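Local coordinates for protein Ara h 8 allergen isoform (Arachis hypogaea, PDB 6V8J) that is a peanut allergen of the Bet v 1 (PR-10) family, is linked to plant defence and may bind small plant hormones such as abscisic acid, at residues Ile38-Ile43 with Lys55-Glu60; Pro32-Ala37 with Lys144-Tyr149; Glu93-Val98 with Ala125-Glu130. All coordinates share one frame; numbering follows the deposited sequence.

Contact 1 (Ile38-Ile43 with Lys55-Glu60). With NA (sodium ion), chain E.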
loop_
_atom_site.group_PDB
_atom_site.type_symbol
_atom_site.label_atom_id
_atom_site.label_comp_id
_atom_site.label_asym_id
_atom_site.label_seq_id
_atom_site.Cartn_x
_atom_site.Cartn_y
_atom_site.Cartn_z
ATOM N N ILE A 38 2.102 -12.820 -2.782
ATOM C CA ILE A 38 2.256 -12.329 -1.386
ATOM C C ILE A 38 1.894 -13.450 -0.401
ATOM O O ILE A 38 0.742 -13.733 -0.274
ATOM C CB ILE A 38 1.389 -11.071 -1.227
ATOM C CG1 ILE A 38 2.122 -9.829 -1.730
ATOM C CG2 ILE A 38 0.892 -10.925 0.192
ATOM C CD1 ILE A 38 1.229 -8.655 -1.943
ATOM N N GLN A 39 2.890 -14.089 0.209
ATOM C CA GLN A 39 2.701 -15.272 1.090
ATOM C C GLN A 39 1.965 -14.943 2.389
ATOM O O GLN A 39 1.128 -15.725 2.792
ATOM C CB GLN A 39 4.059 -15.842 1.486
ATOM C CG GLN A 39 4.499 -17.040 0.675
ATOM C CD GLN A 39 5.807 -17.533 1.228
ATOM O OE1 GLN A 39 6.035 -17.482 2.418
ATOM N NE2 GLN A 39 6.671 -18.000 0.348
ATOM N N SER A 40 2.329 -13.838 3.032
ATOM C CA SER A 40 1.950 -13.581 4.445
ATOM C C SER A 40 2.221 -12.118 4.790
ATOM O O SER A 40 3.033 -11.513 4.145
ATOM C CB SER A 40 2.641 -14.500 5.412
ATOM O OG SER A 40 4.029 -14.290 5.424
ATOM N N ILE A 41 1.455 -11.599 5.732
ATOM C CA ILE A 41 1.610 -10.250 6.346
ATOM C C ILE A 41 1.454 -10.501 7.840
ATOM O O ILE A 41 0.385 -11.011 8.226
ATOM C CB ILE A 41 0.582 -9.232 5.797
ATOM C CG1 ILE A 41 0.645 -9.158 4.267
ATOM C CG2 ILE A 41 0.790 -7.871 6.487
ATOM C CD1 ILE A 41 -0.301 -8.184 3.652
ATOM N N GLU A 42 2.509 -10.251 8.617
ATOM C CA GLU A 42 2.523 -10.492 10.069
ATOM C C GLU A 42 2.952 -9.205 10.764
ATOM O O GLU A 42 3.838 -8.503 10.228
ATOM C CB GLU A 42 3.524 -11.595 10.412
ATOM C CG GLU A 42 3.379 -12.897 9.655
ATOM C CD GLU A 42 4.716 -13.607 9.606
ATOM O OE1 GLU A 42 5.666 -13.033 9.022
ATOM O OE2 GLU A 42 4.826 -14.675 10.210
ATOM N N ILE A 43 2.416 -8.959 11.953
ATOM C CA ILE A 43 2.904 -7.863 12.833
ATOM C C ILE A 43 4.265 -8.258 13.414
ATOM O O ILE A 43 4.358 -9.321 14.051
ATOM C CB ILE A 43 1.885 -7.505 13.919
ATOM C CG1 ILE A 43 0.529 -7.129 13.313
ATOM C CG2 ILE A 43 2.448 -6.385 14.769
ATOM C CD1 ILE A 43 -0.418 -6.446 14.288
ATOM N N LYS A 55 5.606 -7.299 8.532
ATOM C CA LYS A 55 6.488 -7.974 7.554
ATOM C C LYS A 55 5.605 -8.637 6.499
ATOM O O LYS A 55 4.741 -9.426 6.876
ATOM C CB LYS A 55 7.386 -8.976 8.293
ATOM C CG LYS A 55 8.076 -10.034 7.432
ATOM C CD LYS A 55 8.927 -11.024 8.231
ATOM C CE LYS A 55 10.213 -10.367 8.700
ATOM N NZ LYS A 55 10.853 -10.997 9.892
ATOM N N VAL A 56 5.781 -8.254 5.235
ATOM C CA VAL A 56 5.081 -8.803 4.043
ATOM C C VAL A 56 6.077 -9.738 3.361
ATOM O O VAL A 56 7.114 -9.250 2.890
ATOM C CB VAL A 56 4.580 -7.697 3.089
ATOM C CG1 VAL A 56 3.850 -8.267 1.896
ATOM C CG2 VAL A 56 3.709 -6.668 3.807
ATOM N N THR A 57 5.759 -11.028 3.384
ATOM C CA THR A 57 6.555 -12.045 2.669
ATOM C C THR A 57 5.931 -12.271 1.291
ATOM O O THR A 57 4.723 -12.488 1.219
ATOM C CB THR A 57 6.673 -13.340 3.469
ATOM O OG1 THR A 57 7.015 -13.005 4.809
ATOM C CG2 THR A 57 7.701 -14.286 2.892
ATOM N N ALA A 58 6.767 -12.168 0.262
ATOM C CA ALA A 58 6.402 -12.345 -1.154
ATOM C C ALA A 58 7.325 -13.415 -1.744
ATOM O O ALA A 58 8.516 -13.441 -1.412
ATOM C CB ALA A 58 6.557 -11.034 -1.855
ATOM N N VAL A 59 6.770 -14.283 -2.584
ATOM C CA VAL A 59 7.602 -15.244 -3.356
ATOM C C VAL A 59 7.271 -15.093 -4.840
ATOM O O VAL A 59 6.084 -15.031 -5.167
ATOM C CB VAL A 59 7.364 -16.673 -2.850
ATOM C CG1 VAL A 59 5.897 -17.053 -2.940
ATOM C CG2 VAL A 59 8.243 -17.669 -3.581
ATOM N N GLU A 60 8.296 -14.982 -5.685
ATOM C CA GLU A 60 8.127 -15.126 -7.153
ATOM C C GLU A 60 9.331 -15.858 -7.748
ATOM O O GLU A 60 10.467 -15.521 -7.398
ATOM C CB GLU A 60 7.947 -13.756 -7.791
ATOM C CG GLU A 60 8.978 -12.756 -7.335
ATOM C CD GLU A 60 8.590 -11.341 -7.722
ATOM O OE1 GLU A 60 7.597 -11.199 -8.454
ATOM O OE2 GLU A 60 9.273 -10.399 -7.282
HETATM NA NA NA E . -0.875 -15.286 -1.610
HETATM O O HOH W 1 5.119 -12.253 6.772
#
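S40 and T57 face each other as a hydrogen-bonded antiparallel pair: S40 O takes T57 N at 2.9 Å, and T57 O receives S40 N in return at 3.3 Å. T57 O also has the preceding amide, Q39 N, at 2.6 Å, though that bond is bent to 124° at the hydrogen and weak. Q39 and S40 opposite one residue make a classic beta bulge. Further along, E42 and K55 close a regular pair through both backbone bonds, the K55 N to E42 O one running nearly along the C=O axis.

The side chains of S40, E42, K55 and T57 share one face, and a water sits among them. It accepts from S40 OG at 2.7 Å and from T57 OG1 at 2.8 Å, and donates to K55 O at 2.9 Å, which thus accepts from both E42 N and the water; a fourth bond, to E42 OE1, is modelled too short to be trusted. T57 OG1 reaches this water because it lies beside its own backbone N (chi1 -47°); the same torsion leaves CG2 against the amide end of Q39. On the other face I41 CG1 packs alongside V56 CG2 at 4.0 Å. The carbonyl of I38 turns to a sodium ion, which P32 and I35 also bind.

K55 NZ stays 5.6 Å from E42 OE1, so attraction between these charges is probably modest; backbone bonds, and the water linking S40, T57 and K55 O, hold this edge together.

Contact 2 (Pro32-Ala37 with Lys144-Tyr149). With NA (sodium ion), chain E.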
loop_
_atom_site.group_PDB
_atom_site.type_symbol
_atom_site.label_atom_id
_atom_site.label_comp_id
_atom_site.label_asym_id
_atom_site.label_seq_id
_atom_site.Cartn_x
_atom_site.Cartn_y
_atom_site.Cartn_z
ATOM N N PRO A 32 -2.839 -11.644 1.200
ATOM C CA PRO A 32 -2.209 -12.931 0.917
ATOM C C PRO A 32 -3.170 -13.919 0.235
ATOM O O PRO A 32 -2.717 -14.812 -0.491
ATOM C CB PRO A 32 -1.823 -13.488 2.290
ATOM C CG PRO A 32 -1.902 -12.310 3.243
ATOM C CD PRO A 32 -2.933 -11.382 2.649
ATOM N N LYS A 33 -4.458 -13.763 0.505
ATOM C CA LYS A 33 -5.527 -14.628 -0.057
ATOM C C LYS A 33 -5.714 -14.286 -1.539
ATOM O O LYS A 33 -5.892 -15.212 -2.302
ATOM C CB LYS A 33 -6.815 -14.522 0.772
ATOM C CG LYS A 33 -6.705 -15.096 2.181
ATOM C CD LYS A 33 -7.940 -15.763 2.756
ATOM C CE LYS A 33 -7.594 -16.647 3.942
ATOM N NZ LYS A 33 -8.738 -17.516 4.324
ATOM N N LEU A 34 -5.615 -13.011 -1.929
ATOM C CA LEU A 34 -5.996 -12.545 -3.284
ATOM C C LEU A 34 -4.785 -12.438 -4.208
ATOM O O LEU A 34 -4.975 -12.616 -5.405
ATOM C CB LEU A 34 -6.675 -11.179 -3.176
ATOM C CG LEU A 34 -8.025 -11.144 -2.488
ATOM C CD1 LEU A 34 -8.460 -9.705 -2.423
ATOM C CD2 LEU A 34 -9.036 -12.002 -3.268
ATOM N N ILE A 35 -3.603 -12.109 -3.696
ATOM C CA ILE A 35 -2.374 -11.908 -4.516
ATOM C C ILE A 35 -1.528 -13.182 -4.423
ATOM O O ILE A 35 -0.946 -13.476 -3.382
ATOM C CB ILE A 35 -1.582 -10.672 -4.062
ATOM C CG1 ILE A 35 -2.459 -9.437 -3.796
ATOM C CG2 ILE A 35 -0.449 -10.397 -5.032
ATOM C CD1 ILE A 35 -3.331 -8.994 -4.902
ATOM N N PRO A 36 -1.392 -13.979 -5.507
ATOM C CA PRO A 36 -0.587 -15.198 -5.454
ATOM C C PRO A 36 0.802 -14.993 -4.833
ATOM O O PRO A 36 1.177 -15.783 -4.005
ATOM C CB PRO A 36 -0.475 -15.618 -6.925
ATOM C CG PRO A 36 -1.753 -15.071 -7.554
ATOM C CD PRO A 36 -2.019 -13.764 -6.818
ATOM N N ALA A 37 1.513 -13.938 -5.243
ATOM C CA ALA A 37 2.940 -13.648 -4.928
ATOM C C ALA A 37 3.142 -13.295 -3.457
ATOM O O ALA A 37 4.284 -13.474 -2.951
ATOM C CB ALA A 37 3.434 -12.521 -5.806
ATOM N N LYS A 144 -6.792 -2.465 -6.112
ATOM C CA LYS A 144 -7.831 -2.863 -7.108
ATOM C C LYS A 144 -8.238 -4.332 -6.937
ATOM O O LYS A 144 -9.420 -4.639 -7.060
ATOM C CB LYS A 144 -7.368 -2.460 -8.506
ATOM C CG LYS A 144 -7.342 -0.956 -8.709
ATOM C CD LYS A 144 -6.511 -0.503 -9.858
ATOM C CE LYS A 144 -6.920 0.873 -10.329
ATOM N NZ LYS A 144 -8.210 0.843 -11.046
ATOM N N ALA A 145 -7.279 -5.195 -6.626
ATOM C CA ALA A 145 -7.612 -6.611 -6.398
ATOM C C ALA A 145 -8.575 -6.704 -5.217
ATOM O O ALA A 145 -9.575 -7.391 -5.323
ATOM C CB ALA A 145 -6.341 -7.387 -6.134
ATOM N N ILE A 146 -8.283 -5.982 -4.139
ATOM C CA ILE A 146 -9.184 -5.941 -2.957
ATOM C C ILE A 146 -10.500 -5.279 -3.369
ATOM O O ILE A 146 -11.523 -5.776 -2.966
ATOM C CB ILE A 146 -8.503 -5.226 -1.774
ATOM C CG1 ILE A 146 -7.281 -6.013 -1.298
ATOM C CG2 ILE A 146 -9.491 -4.954 -0.655
ATOM C CD1 ILE A 146 -6.405 -5.275 -0.330
ATOM N N GLU A 147 -10.433 -4.207 -4.149
ATOM C CA GLU A 147 -11.650 -3.458 -4.557
ATOM C C GLU A 147 -12.557 -4.376 -5.377
ATOM O O GLU A 147 -13.727 -4.432 -5.092
ATOM C CB GLU A 147 -11.255 -2.266 -5.429
ATOM C CG GLU A 147 -12.385 -1.298 -5.685
ATOM C CD GLU A 147 -12.054 -0.177 -6.649
ATOM O OE1 GLU A 147 -10.909 -0.076 -7.023
ATOM O OE2 GLU A 147 -12.956 0.573 -7.015
ATOM N N GLY A 148 -11.966 -5.113 -6.315
ATOM C CA GLY A 148 -12.684 -6.124 -7.115
ATOM C C GLY A 148 -13.252 -7.228 -6.251
ATOM O O GLY A 148 -14.397 -7.596 -6.446
ATOM N N TYR A 149 -12.503 -7.662 -5.245
ATOM C CA TYR A 149 -12.999 -8.723 -4.339
ATOM C C TYR A 149 -14.277 -8.257 -3.642
ATOM O O TYR A 149 -15.186 -9.034 -3.523
ATOM C CB TYR A 149 -11.926 -9.064 -3.306
ATOM C CG TYR A 149 -12.403 -9.982 -2.217
ATOM C CD1 TYR A 149 -13.027 -9.497 -1.085
ATOM C CD2 TYR A 149 -12.243 -11.345 -2.328
ATOM C CE1 TYR A 149 -13.464 -10.339 -0.079
ATOM C CE2 TYR A 149 -12.668 -12.201 -1.331
ATOM C CZ TYR A 149 -13.278 -11.701 -0.203
ATOM O OH TYR A 149 -13.694 -12.563 0.759
HETATM NA NA NA E . -0.875 -15.286 -1.610
#
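L34, in the last turn of helix 27-34, pushes its side chain against the long C-terminal helix at I146 and Y149. The side chain sets out toward that helix from CB on. CG lies beside the backbone N, anti to the carbonyl carbon (chi1 -67°), and from there the branch divides the work between two methyls. CD1 meets backbone as well as side chains: it sits 3.6 Å from Y149 CB, 3.9 Å from I146 CA and 4.0 Å from I146 CG1, close also to the carbonyl oxygen of A145, and so beds against the helix backbone itself. CD2 goes to the aromatic ring, where it approaches Y149 CD2 obliquely at 3.4 Å, a tight contact. The leucine and tyrosine side chains cross at about a right angle. Y149 swings its ring to this spot by putting CG anti to the backbone N (chi1 171°).

One residue on, I35 leaves helical geometry, yet its CD1 still bends back to A145 CB at 3.6 Å. No hydrogen bond spans the two segments. Two carbonyls of the turn instead bind a sodium ion, P32 O at 2.2 Å and I35 O at 2.5 Å, and I38 O completes the protein's share of its ligands. Behind the contact, I146 continues onto L30 and T31 and onto A22 and T23 of helix 16-25.

A long C-terminal helix seated on two short consecutive helices, as here, is a hallmark of the Bet v 1 fold.

Contact 3 (Glu93-Val98 with Ala125-Glu130). With SO4 (sulfate ion), chain H.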
loop_
_atom_site.group_PDB
_atom_site.type_symbol
_atom_site.label_atom_id
_atom_site.label_comp_id
_atom_site.label_asym_id
_atom_site.label_seq_id
_atom_site.Cartn_x
_atom_site.Cartn_y
_atom_site.Cartn_z
ATOM N N GLU A 93 17.229 -1.292 -5.746
ATOM C CA GLU A 93 18.281 -0.839 -4.799
ATOM C C GLU A 93 18.256 0.683 -4.609
ATOM O O GLU A 93 18.904 1.127 -3.682
ATOM C CB GLU A 93 19.664 -1.380 -5.174
ATOM N N ILE A 94 17.566 1.457 -5.451
ATOM C CA ILE A 94 17.770 2.937 -5.359
ATOM C C ILE A 94 16.868 3.541 -4.276
ATOM O O ILE A 94 17.149 4.666 -3.852
ATOM C CB ILE A 94 17.646 3.666 -6.712
ATOM C CG1 ILE A 94 18.844 3.354 -7.607
ATOM C CG2 ILE A 94 17.527 5.165 -6.486
ATOM C CD1 ILE A 94 20.162 3.811 -7.029
ATOM N N LEU A 95 15.839 2.808 -3.865
ATOM C CA LEU A 95 14.847 3.314 -2.887
ATOM C C LEU A 95 15.388 3.119 -1.467
ATOM O O LEU A 95 15.865 2.030 -1.164
ATOM C CB LEU A 95 13.552 2.533 -3.113
ATOM C CG LEU A 95 12.955 2.706 -4.506
ATOM C CD1 LEU A 95 11.654 1.937 -4.653
ATOM C CD2 LEU A 95 12.750 4.176 -4.809
ATOM N N GLU A 96 15.303 4.144 -0.624
ATOM C CA GLU A 96 15.390 3.913 0.840
ATOM C C GLU A 96 14.018 3.457 1.319
ATOM O O GLU A 96 13.927 2.455 1.997
ATOM C CB GLU A 96 15.760 5.205 1.567
ATOM C CG GLU A 96 17.194 5.660 1.366
ATOM C CD GLU A 96 17.488 7.019 1.985
ATOM O OE1 GLU A 96 18.464 7.670 1.567
ATOM O OE2 GLU A 96 16.711 7.431 2.864
ATOM N N LYS A 97 12.979 4.166 0.895
ATOM C CA LYS A 97 11.630 3.933 1.448
ATOM C C LYS A 97 10.598 4.647 0.576
ATOM O O LYS A 97 10.956 5.590 -0.088
ATOM C CB LYS A 97 11.533 4.420 2.898
ATOM C CG LYS A 97 11.710 5.917 3.106
ATOM C CD LYS A 97 11.587 6.373 4.542
ATOM C CE LYS A 97 11.763 7.859 4.741
ATOM N NZ LYS A 97 11.640 8.295 6.150
ATOM N N VAL A 98 9.364 4.171 0.616
ATOM C CA VAL A 98 8.237 4.826 -0.115
ATOM C C VAL A 98 7.121 5.086 0.890
ATOM O O VAL A 98 6.608 4.123 1.479
ATOM C CB VAL A 98 7.763 4.021 -1.338
ATOM C CG1 VAL A 98 6.771 4.841 -2.163
ATOM C CG2 VAL A 98 8.926 3.585 -2.208
ATOM N N ALA A 125 19.901 10.911 -5.520
ATOM C CA ALA A 125 19.603 10.227 -6.789
ATOM C C ALA A 125 18.203 10.631 -7.251
ATOM O O ALA A 125 17.325 10.737 -6.418
ATOM C CB ALA A 125 19.676 8.747 -6.551
ATOM N N PRO A 126 17.950 10.820 -8.561
ATOM C CA PRO A 126 16.591 10.887 -9.072
ATOM C C PRO A 126 15.888 9.524 -9.136
ATOM O O PRO A 126 16.529 8.512 -8.964
ATOM C CB PRO A 126 16.755 11.479 -10.472
ATOM C CG PRO A 126 18.136 11.078 -10.878
ATOM C CD PRO A 126 18.939 11.055 -9.602
ATOM N N LEU A 127 14.576 9.563 -9.363
ATOM C CA LEU A 127 13.717 8.352 -9.325
ATOM C C LEU A 127 13.686 7.739 -10.724
ATOM O O LEU A 127 13.184 8.351 -11.651
ATOM C CB LEU A 127 12.308 8.727 -8.844
ATOM C CG LEU A 127 11.331 7.554 -8.736
ATOM C CD1 LEU A 127 11.837 6.520 -7.736
ATOM C CD2 LEU A 127 9.919 8.016 -8.358
ATOM N N PRO A 128 14.230 6.517 -10.925
ATOM C CA PRO A 128 14.125 5.846 -12.215
ATOM C C PRO A 128 12.655 5.560 -12.564
ATOM O O PRO A 128 11.894 5.213 -11.678
ATOM C CB PRO A 128 14.912 4.540 -12.019
ATOM C CG PRO A 128 15.732 4.742 -10.777
ATOM C CD PRO A 128 14.938 5.704 -9.927
ATOM N N ASP A 129 12.318 5.705 -13.843
ATOM C CA ASP A 129 10.981 5.444 -14.449
ATOM C C ASP A 129 10.497 4.038 -14.067
ATOM O O ASP A 129 9.323 3.895 -13.634
ATOM C CB ASP A 129 11.015 5.516 -15.983
ATOM C CG ASP A 129 11.039 6.917 -16.563
ATOM O OD1 ASP A 129 11.631 7.789 -15.897
ATOM O OD2 ASP A 129 10.474 7.116 -17.667
ATOM N N GLU A 130 11.360 3.034 -14.238
ATOM C CA GLU A 130 10.980 1.602 -14.070
ATOM C C GLU A 130 10.585 1.377 -12.610
ATOM O O GLU A 130 9.651 0.602 -12.361
ATOM C CB GLU A 130 12.106 0.627 -14.447
ATOM C CG GLU A 130 12.766 0.901 -15.788
ATOM C CD GLU A 130 13.887 1.933 -15.755
ATOM O OE1 GLU A 130 14.112 2.521 -14.694
ATOM O OE2 GLU A 130 14.506 2.173 -16.800
HETATM S S SO4 H . 12.196 5.442 9.320
HETATM O O1 SO4 H . 12.666 4.521 8.316
HETATM O O2 SO4 H . 11.619 4.716 10.421
HETATM O O3 SO4 H . 13.304 6.227 9.796
HETATM O O4 SO4 H . 11.204 6.310 8.739
#
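I94 and L95 meet A125, L127 and P128 through apolar contacts. The branch methyl of I94 does the touching: CG2 lies 4.2 Å from A125 CB and 4.3 Å from P128 CD, so one methyl bridges the alanine and the proline ring. L95 CD2 meets L127 CD1 at 3.9 Å, the two leucines crossing obliquely, methyl against methyl. L127 places its CG anti to the backbone N (chi1 -179°), which helps carry CD1 to L95; its side chain also packs on F119, H4 and F6, while L95 reaches V131 and V135.

This is one end of the Bet v 1 fold, where the loop after strand 110-121 leads into helix 129-151, with P128 at the N-cap position, and passes beside the start of strand 95-107.

The polar bonds run to residues outside the two segments. A125 O receives T121 OG1 and H4 NE2, and E93 O receives K122 NZ. E96 and K97 both face H120, a classic beta bulge at the corner where the chain turns.

A bound anion adds one weak polar contact: K97 stretches out fully, every torsion beyond CG near 180°, and NZ makes a weak hydrogen bond of 3.3 Å to O4 of a sulfate that probably came from the crystallisation liquor.

Contacts 1 and 2 are neighbours, about 13 Å apart between centres, and helix 27-34 leads through a short turn into strand 38-45. They touch where A37 O probably accepts a hydrogen bond from V59 N, and they share the sodium ion. Contact 3 lies at a distance, about 22 Å from contact 1 and about 25 Å from contact 2 between centres. It shares the seven-stranded antiparallel sheet with contact 1 and helix 129-151 with contact 2. Along the chain, contact 1 closes before contact 3 opens, and both fall between the two segments of contact 2. Contact 3 fixes the loop leading into helix 129-151, while contact 2 holds its C-terminal half against helix 27-34, in keeping with the Bet v 1 fold.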